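Local coordinates for avidin-related protein 4/5 (Gallus gallus, PDB 1Y55) that binds biotin with high affinity in a tetramer of avidin-type eight-stranded beta barrels, at residues A[36-39]-A[43-46]; A[80-85]-A[90-95]; A[99-102]-A[108-111]. The protein carries 1 engineered substitution. All coordinates share one frame; numbering follows the deposited sequence.

Contact 1: A[36-39]-A[43-46]; sequences AVAD and NITL. With BTN (biotin), chain C.
Ile44 turns CG1 anti to its own carbonyl carbon (chi1 -70°) and carries CD1 onward in an extended arm (chi2 163°), which lays the longer branch of the side chain along residues 36-38. CG1 meets the methyl of Ala38 at 3.7 Å from Ala38 CB, and the tip reaches farther along the backbone, where CD1 lies 3.9 Å from Val37 C. No hydrogen bond crosses between the segments, and Ile44 as a whole supplies more than half of the 111 Å² they bury. Phe70 touches both Ala38 and Ile44, and Leu34 also packs on Ile44, adding an aromatic and an aliphatic neighbour to the contact.

Both segments belong to the loop joining strands 28-34 and 47-53, the L3,4 loop that borders the biotin site in avidins. Its inner residues meet the ligand directly. Ala38 CB stands 3.4 Å from biotin O11, so this methyl is wedged between the ligand carboxylate and Ile44. Next in sequence, Asp39 N donates to biotin O11 at 3.0 Å, and its N-H...O angle of 168° shows an almost straight bond. The Val37 side chain leaves its backbone away from 43-46; its CG2 branch lies 3.7 Å from biotin N2, at the ureido ring, while Trp108 of a second subunit packs against the same residue.

The side chain of Asp39 comes close to the ligand as well, with OD2 3.7 Å from biotin O11. Two carboxylates so near each other would be expected to repel, a cost that the salt bridge from Arg112 to Asp39 OD1 probably eases; Lys109 of the second subunit adds a long, weak ion pair to the Asp39 carboxylate.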
loop_
_atom_site.group_PDB
_atom_site.type_symbol
_atom_site.label_atom_id
_atom_site.label_comp_id
_atom_site.label_asym_id
_atom_site.label_seq_id
_atom_site.Cartn_x
_atom_site.Cartn_y
_atom_site.Cartn_z
ATOM N N ALA A 36 -11.889 3.683 -16.758
ATOM C CA ALA A 36 -13.328 3.868 -16.640
ATOM C C ALA A 36 -13.687 4.934 -15.608
ATOM O O ALA A 36 -14.796 5.485 -15.653
ATOM C CB ALA A 36 -13.992 2.562 -16.267
ATOM N N VAL A 37 -12.777 5.179 -14.660
ATOM C CA VAL A 37 -13.010 6.044 -13.507
ATOM C C VAL A 37 -11.858 7.032 -13.356
ATOM O O VAL A 37 -10.716 6.771 -13.752
ATOM C CB VAL A 37 -13.184 5.238 -12.191
ATOM C CG1 VAL A 37 -14.450 4.387 -12.253
ATOM C CG2 VAL A 37 -11.958 4.372 -11.893
ATOM N N ALA A 38 -12.144 8.159 -12.721
ATOM C CA ALA A 38 -11.119 9.160 -12.431
ATOM C C ALA A 38 -11.653 10.097 -11.374
ATOM O O ALA A 38 -12.838 10.094 -11.064
ATOM C CB ALA A 38 -10.751 9.941 -13.683
ATOM N N ASP A 39 -10.786 10.931 -10.827
ATOM C CA ASP A 39 -11.246 12.000 -9.945
ATOM C C ASP A 39 -12.253 12.906 -10.664
ATOM O O ASP A 39 -13.254 13.338 -10.073
ATOM C CB ASP A 39 -10.064 12.834 -9.460
ATOM C CG ASP A 39 -9.209 12.108 -8.462
ATOM O OD1 ASP A 39 -9.778 11.432 -7.575
ATOM O OD2 ASP A 39 -7.966 12.204 -8.491
ATOM N N ASN A 43 -13.062 14.505 -17.746
ATOM C CA ASN A 43 -11.802 14.843 -18.370
ATOM C C ASN A 43 -11.056 13.644 -18.960
ATOM O O ASN A 43 -10.025 13.834 -19.575
ATOM C CB ASN A 43 -10.880 15.544 -17.367
ATOM C CG ASN A 43 -11.375 16.910 -16.975
ATOM O OD1 ASN A 43 -12.223 17.499 -17.646
ATOM N ND2 ASN A 43 -10.853 17.423 -15.867
ATOM N N ILE A 44 -11.541 12.418 -18.774
ATOM C CA ILE A 44 -10.739 11.251 -19.150
ATOM C C ILE A 44 -10.411 11.251 -20.637
ATOM O O ILE A 44 -11.292 11.452 -21.485
ATOM C CB ILE A 44 -11.464 9.950 -18.794
ATOM C CG1 ILE A 44 -11.522 9.762 -17.275
ATOM C CG2 ILE A 44 -10.772 8.745 -19.444
ATOM C CD1 ILE A 44 -12.527 8.750 -16.834
ATOM N N THR A 45 -9.138 11.019 -20.931
ATOM C CA THR A 45 -8.659 10.755 -22.281
ATOM C C THR A 45 -7.719 9.561 -22.254
ATOM O O THR A 45 -7.120 9.237 -21.216
ATOM C CB THR A 45 -7.921 11.954 -22.885
ATOM O OG1 THR A 45 -6.781 12.266 -22.061
ATOM C CG2 THR A 45 -8.831 13.179 -22.953
ATOM N N LEU A 46 -7.589 8.904 -23.396
ATOM C CA LEU A 46 -6.659 7.804 -23.573
ATOM C C LEU A 46 -5.263 8.239 -23.160
ATOM O O LEU A 46 -4.815 9.322 -23.549
ATOM C CB LEU A 46 -6.661 7.375 -25.036
ATOM C CG LEU A 46 -5.944 6.053 -25.344
ATOM C CD1 LEU A 46 -6.671 4.875 -24.686
ATOM C CD2 LEU A 46 -5.828 5.855 -26.839
HETATM C C11 BTN C . -6.881 10.598 -12.425
HETATM O O11 BTN C . -7.991 10.325 -11.678
HETATM O O12 BTN C . -6.361 11.784 -12.452
HETATM C C10 BTN C . -6.229 9.566 -13.234
HETATM C C9 BTN C . -7.022 8.294 -13.418
HETATM C C8 BTN C . -6.773 7.290 -12.296
HETATM C C7 BTN C . -7.573 6.002 -12.516
HETATM C C2 BTN C . -7.216 4.875 -11.507
HETATM S S1 BTN C . -5.616 4.151 -11.721
HETATM C C6 BTN C . -6.066 2.903 -10.500
HETATM C C5 BTN C . -7.508 2.519 -10.827
HETATM N N1 BTN C . -7.610 1.476 -11.830
HETATM C C3 BTN C . -8.194 1.931 -12.925
HETATM O O3 BTN C . -8.404 1.185 -13.997
HETATM N N2 BTN C . -8.537 3.199 -12.815
HETATM C C4 BTN C . -8.214 3.712 -11.493
#

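Contact 2: A[80-85]-A[90-95]; sequences QCFIDR and VLKTMW. With BTN (biotin), chain C.
The beta hairpin of strands 74-83 and 89-98 forms two neighbouring staves of the avidin barrel, and its second strand runs from the Cys81-Leu91 pairing down to the biotin pocket at Trp95. The short strand axes, 4.8 Å apart at their closest, run at 148° to each other, antiparallel with a marked twist. Gln80 and Lys92 are a hydrogen-bonded pair: Gln80 N to Lys92 O and Lys92 N to Gln80 O both measure 3.1 Å. Phe82 and Val90 form the next such pair, in which Phe82 N reaches Val90 O at 2.9 Å with an N-H...O angle of 170°. Between them sits the non-hydrogen-bonded pair Cys81-Leu91.

Cys81 and Leu91 share one face of the sheet, where Leu91 CD2 lies 3.6 Å from Cys81 SG; Phe62 and Leu6 touch both side chains. On the other face, Lys92 CG comes up to the edge of the Phe82 ring, 3.8 Å from Phe82 CE2, and Gln80 CG covers part of one ring face. The Lys92 chain then bends away, delivering NZ to Asn117 OD1 of its own chain and to Tyr115 OH of a fourth subunit.

Trp95 holds CG between its backbone N and carbonyl carbon (chi1 53°), presenting the indole flat to the ligand. Biotin C6, the methylene beside the thioether sulfur, sits centrally over one face, 3.2 Å from Trp95 CE2, as in a CH-pi contact. Replacing this tryptophan by an alanine would probably leave the thiophane methylene without its aromatic floor and Trp108 of a second subunit without one of its packing partners. The paired backbone bonds hold the register of the strand that carries Trp95, while the doubly bonded Lys92 amine probably helps tie that strand to the interface.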
loop_
_atom_site.group_PDB
_atom_site.type_symbol
_atom_site.label_atom_id
_atom_site.label_comp_id
_atom_site.label_asym_id
_atom_site.label_seq_id
_atom_site.Cartn_x
_atom_site.Cartn_y
_atom_site.Cartn_z
ATOM N N GLN A 80 1.363 -10.022 -11.726
ATOM C CA GLN A 80 1.813 -11.260 -12.350
ATOM C C GLN A 80 0.737 -11.749 -13.309
ATOM O O GLN A 80 -0.455 -11.604 -13.049
ATOM C CB GLN A 80 2.151 -12.309 -11.273
ATOM C CG GLN A 80 2.795 -13.579 -11.806
ATOM C CD GLN A 80 3.368 -14.508 -10.736
ATOM O OE1 GLN A 80 3.951 -15.563 -11.107
ATOM N NE2 GLN A 80 3.240 -14.195 -9.495
ATOM N N CYS A 81 1.184 -12.323 -14.429
ATOM C CA CYS A 81 0.279 -12.986 -15.380
ATOM C C CYS A 81 0.251 -14.465 -15.058
ATOM O O CYS A 81 1.290 -15.132 -15.086
ATOM C CB CYS A 81 0.731 -12.817 -16.819
ATOM S SG CYS A 81 1.715 -11.389 -17.154
ATOM N N PHE A 82 -0.932 -14.965 -14.735
ATOM C CA PHE A 82 -1.142 -16.372 -14.470
ATOM C C PHE A 82 -1.858 -17.022 -15.645
ATOM O O PHE A 82 -2.752 -16.429 -16.242
ATOM C CB PHE A 82 -1.982 -16.559 -13.209
ATOM C CG PHE A 82 -1.306 -16.107 -11.970
ATOM C CD1 PHE A 82 -0.286 -16.859 -11.422
ATOM C CD2 PHE A 82 -1.676 -14.931 -11.343
ATOM C CE1 PHE A 82 0.358 -16.435 -10.271
ATOM C CE2 PHE A 82 -1.047 -14.511 -10.182
ATOM C CZ PHE A 82 -0.032 -15.272 -9.642
ATOM N N ILE A 83 -1.463 -18.257 -15.943
ATOM C CA ILE A 83 -2.125 -19.117 -16.918
ATOM C C ILE A 83 -2.745 -20.303 -16.183
ATOM O O ILE A 83 -2.041 -21.047 -15.515
ATOM C CB ILE A 83 -1.123 -19.705 -17.950
ATOM C CG1 ILE A 83 -0.253 -18.630 -18.593
ATOM C CG2 ILE A 83 -1.867 -20.500 -19.023
ATOM C CD1 ILE A 83 1.053 -19.182 -19.165
ATOM N N ASP A 84 -4.063 -20.419 -16.311
ATOM C CA ASP A 84 -4.932 -21.511 -15.838
ATOM C C ASP A 84 -4.589 -22.856 -16.438
ATOM O O ASP A 84 -3.931 -22.928 -17.463
ATOM C CB ASP A 84 -6.342 -21.301 -16.433
ATOM C CG ASP A 84 -7.382 -20.959 -15.435
ATOM O OD1 ASP A 84 -8.434 -20.503 -15.926
ATOM O OD2 ASP A 84 -7.282 -21.102 -14.195
ATOM N N ARG A 85 -5.094 -23.928 -15.838
ATOM C CA ARG A 85 -5.012 -25.258 -16.457
ATOM C C ARG A 85 -5.788 -25.366 -17.790
ATOM O O ARG A 85 -5.612 -26.348 -18.515
ATOM C CB ARG A 85 -5.487 -26.342 -15.481
ATOM C CG ARG A 85 -6.854 -26.061 -14.904
ATOM C CD ARG A 85 -7.491 -27.188 -14.144
ATOM N NE ARG A 85 -8.776 -26.714 -13.650
ATOM C CZ ARG A 85 -8.965 -26.102 -12.485
ATOM N NH1 ARG A 85 -7.955 -25.909 -11.638
ATOM N NH2 ARG A 85 -10.183 -25.694 -12.150
ATOM N N VAL A 90 -4.935 -14.377 -16.544
ATOM C CA VAL A 90 -5.402 -13.321 -15.656
ATOM C C VAL A 90 -4.186 -12.525 -15.216
ATOM O O VAL A 90 -3.152 -13.095 -14.868
ATOM C CB VAL A 90 -6.108 -13.903 -14.395
ATOM C CG1 VAL A 90 -6.449 -12.811 -13.379
ATOM C CG2 VAL A 90 -7.368 -14.686 -14.772
ATOM N N LEU A 91 -4.320 -11.204 -15.219
ATOM C CA LEU A 91 -3.340 -10.345 -14.550
ATOM C C LEU A 91 -3.877 -9.978 -13.181
ATOM O O LEU A 91 -4.947 -9.374 -13.077
ATOM C CB LEU A 91 -3.037 -9.057 -15.310
ATOM C CG LEU A 91 -2.782 -9.164 -16.805
ATOM C CD1 LEU A 91 -2.494 -7.798 -17.382
ATOM C CD2 LEU A 91 -1.646 -10.132 -17.094
ATOM N N LYS A 92 -3.134 -10.325 -12.135
ATOM C CA LYS A 92 -3.419 -9.868 -10.781
ATOM C C LYS A 92 -2.476 -8.705 -10.517
ATOM O O LYS A 92 -1.266 -8.859 -10.654
ATOM C CB LYS A 92 -3.168 -10.996 -9.775
ATOM C CG LYS A 92 -4.078 -12.203 -9.945
ATOM C CD LYS A 92 -5.523 -11.921 -9.579
ATOM C CE LYS A 92 -5.735 -11.839 -8.072
ATOM N NZ LYS A 92 -7.150 -11.589 -7.717
ATOM N N THR A 93 -3.019 -7.542 -10.185
ATOM C CA THR A 93 -2.214 -6.351 -9.975
ATOM C C THR A 93 -2.596 -5.583 -8.731
ATOM O O THR A 93 -3.728 -5.652 -8.226
ATOM C CB THR A 93 -2.290 -5.360 -11.173
ATOM O OG1 THR A 93 -3.546 -4.664 -11.196
ATOM C CG2 THR A 93 -2.104 -6.056 -12.500
ATOM N N MET A 94 -1.644 -4.763 -8.339
ATOM C CA MET A 94 -1.878 -3.732 -7.385
ATOM C C MET A 94 -1.223 -2.470 -7.882
ATOM O O MET A 94 -0.252 -2.508 -8.649
ATOM C CB MET A 94 -1.360 -4.185 -6.032
ATOM C CG MET A 94 -2.197 -5.369 -5.549
ATOM S SD MET A 94 -1.922 -5.898 -3.984
ATOM C CE MET A 94 -2.832 -4.231 -3.177
ATOM N N TRP A 95 -1.760 -1.345 -7.431
ATOM C CA TRP A 95 -1.382 -0.063 -7.986
ATOM C C TRP A 95 -1.204 0.980 -6.905
ATOM O O TRP A 95 -1.789 0.907 -5.818
ATOM C CB TRP A 95 -2.386 0.415 -9.060
ATOM C CG TRP A 95 -3.823 0.457 -8.653
ATOM C CD1 TRP A 95 -4.786 -0.456 -8.984
ATOM C CD2 TRP A 95 -4.493 1.478 -7.889
ATOM N NE1 TRP A 95 -6.000 -0.073 -8.472
ATOM C CE2 TRP A 95 -5.847 1.113 -7.800
ATOM C CE3 TRP A 95 -4.087 2.687 -7.310
ATOM C CZ2 TRP A 95 -6.797 1.904 -7.133
ATOM C CZ3 TRP A 95 -5.031 3.468 -6.636
ATOM C CH2 TRP A 95 -6.365 3.066 -6.551
HETATM C C11 BTN C . -6.881 10.598 -12.425
HETATM O O11 BTN C . -7.991 10.325 -11.678
HETATM O O12 BTN C . -6.361 11.784 -12.452
HETATM C C10 BTN C . -6.229 9.566 -13.234
HETATM C C9 BTN C . -7.022 8.294 -13.418
HETATM C C8 BTN C . -6.773 7.290 -12.296
HETATM C C7 BTN C . -7.573 6.002 -12.516
HETATM C C2 BTN C . -7.216 4.875 -11.507
HETATM S S1 BTN C . -5.616 4.151 -11.721
HETATM C C6 BTN C . -6.066 2.903 -10.500
HETATM C C5 BTN C . -7.508 2.519 -10.827
HETATM N N1 BTN C . -7.610 1.476 -11.830
HETATM C C3 BTN C . -8.194 1.931 -12.925
HETATM O O3 BTN C . -8.404 1.185 -13.997
HETATM N N2 BTN C . -8.537 3.199 -12.815
HETATM C C4 BTN C . -8.214 3.712 -11.493
#

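Contact 3: A[99-102]-A[108-111]; sequences SSVN and WKAT
Ser99 begins the first segment by donating its backbone N-H to the carbonyl of Ala110: Ser99 N to Ala110 O is 2.8 Å, the N-H...O angle is 166°, and the donor lies in the carbonyl plane. Its OG, anti to the carbonyl carbon at chi1 -62°, stands 2.7 Å from a water that donates to Ala110 O, so the hydroxyl reaches that oxygen indirectly. Arg112 contributes a weak hydrogen bond to the same OG. The carbonyl of Ser99 faces the opposite segment too, with Ser99 O 3.6 Å from Ala110 CB.

Ser100 points away from 108-111 and packs on Gln80 of a third subunit. Val101 turns back: its CG1 branch rests 3.9 Å from Ala110 CB, and Val101 CG1 lies more loosely, at 4.4 Å, by Lys109 CG.

The amide bond, the water bridge and the methyl contact join the two limbs of the connection between strands 89-98 and 111-120. The loop bears Trp108, which touches a biotin, apparently the one held by the second subunit, consistent with the avidin arrangement in which a neighbouring tryptophan helps to close the pocket. Over one face of that indole lies Lys109 CB.

Ala110 O therefore accepts two hydrogens, one from the Ser99 amide and one from the water, a double hold likely to fix the turn of this peptide, while the Val101 and Ala110 methyls probably limit solvent access on their side.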
loop_
_atom_site.group_PDB
_atom_site.type_symbol
_atom_site.label_atom_id
_atom_site.label_comp_id
_atom_site.label_asym_id
_atom_site.label_seq_id
_atom_site.Cartn_x
_atom_site.Cartn_y
_atom_site.Cartn_z
ATOM N N SER A 99 -0.923 11.580 -6.738
ATOM C CA SER A 99 -1.397 12.908 -7.068
ATOM C C SER A 99 -0.280 13.935 -6.905
ATOM O O SER A 99 0.655 13.776 -6.126
ATOM C CB SER A 99 -2.544 13.303 -6.130
ATOM O OG SER A 99 -3.666 12.453 -6.255
ATOM N N SER A 100 -0.426 15.029 -7.627
ATOM C CA SER A 100 0.440 16.183 -7.470
ATOM C C SER A 100 -0.042 17.038 -6.313
ATOM O O SER A 100 -1.202 17.424 -6.270
ATOM C CB SER A 100 0.397 17.025 -8.744
ATOM O OG SER A 100 1.137 18.209 -8.583
ATOM N N VAL A 101 0.836 17.328 -5.368
ATOM C CA VAL A 101 0.528 18.275 -4.307
ATOM C C VAL A 101 1.446 19.490 -4.412
ATOM O O VAL A 101 2.456 19.484 -5.110
ATOM C CB VAL A 101 0.589 17.618 -2.907
ATOM C CG1 VAL A 101 -0.472 16.526 -2.775
ATOM C CG2 VAL A 101 1.955 17.073 -2.590
ATOM N N ASN A 102 1.064 20.548 -3.706
ATOM C CA ASN A 102 1.655 21.872 -3.878
ATOM C C ASN A 102 3.088 21.962 -3.401
ATOM O O ASN A 102 3.912 22.679 -3.984
ATOM C CB ASN A 102 0.815 22.930 -3.137
ATOM C CG ASN A 102 -0.527 23.186 -3.806
ATOM O OD1 ASN A 102 -0.745 22.814 -4.963
ATOM N ND2 ASN A 102 -1.439 23.827 -3.079
ATOM N N TRP A 108 2.252 13.594 2.467
ATOM C CA TRP A 108 1.629 12.491 3.191
ATOM C C TRP A 108 0.309 12.023 2.574
ATOM O O TRP A 108 -0.042 10.868 2.718
ATOM C CB TRP A 108 1.391 12.874 4.670
ATOM C CG TRP A 108 0.343 13.930 4.840
ATOM C CD1 TRP A 108 0.536 15.285 4.804
ATOM C CD2 TRP A 108 -1.065 13.739 5.032
ATOM N NE1 TRP A 108 -0.656 15.945 4.945
ATOM C CE2 TRP A 108 -1.657 15.020 5.107
ATOM C CE3 TRP A 108 -1.892 12.613 5.144
ATOM C CZ2 TRP A 108 -3.036 15.202 5.274
ATOM C CZ3 TRP A 108 -3.255 12.804 5.319
ATOM C CH2 TRP A 108 -3.809 14.076 5.381
ATOM N N LYS A 109 -0.425 12.928 1.932
ATOM C CA LYS A 109 -1.766 12.636 1.425
ATOM C C LYS A 109 -1.808 12.308 -0.065
ATOM O O LYS A 109 -2.896 12.245 -0.643
ATOM C CB LYS A 109 -2.710 13.819 1.713
ATOM C CG LYS A 109 -2.579 15.012 0.762
ATOM C CD LYS A 109 -3.083 16.297 1.406
ATOM C CE LYS A 109 -4.583 16.252 1.638
ATOM N NZ LYS A 109 -5.331 16.055 0.373
ATOM N N ALA A 110 -0.648 12.142 -0.694
ATOM C CA ALA A 110 -0.581 12.110 -2.148
ATOM C C ALA A 110 -0.696 10.742 -2.814
ATOM O O ALA A 110 -0.691 10.693 -4.044
ATOM C CB ALA A 110 0.691 12.804 -2.621
ATOM N N THR A 111 -0.760 9.645 -2.056
ATOM C CA THR A 111 -0.682 8.314 -2.663
ATOM C C THR A 111 -1.858 7.429 -2.270
ATOM O O THR A 111 -2.042 7.100 -1.098
ATOM C CB THR A 111 0.636 7.622 -2.294
ATOM O OG1 THR A 111 1.733 8.476 -2.644
ATOM C CG2 THR A 111 0.810 6.349 -3.093
HETATM O O HOH W 1 -3.559 9.987 -5.235
#

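How the contacts relate
The three contacts lie in series along the chain. Contacts 1 and 2 touch the same biotin, the first at its carboxylate and ureido ring, the second at its thioether ring; their centres are 24 Å apart and their nearest atoms about 7 Å. Contact 3 lies in the next connection after contact 2, with three residues between Trp95 and Ser99, yet the centres of these two are 29 Å apart, on opposite sides of the chain's centre. Contacts 1 and 3 approach to about 5 Å between nearest atoms, without touching. Across the second-subunit interface, Trp108 from one chain's 108-111 meets both Val37 and Trp95 of the other, linking all three regions around the pocket.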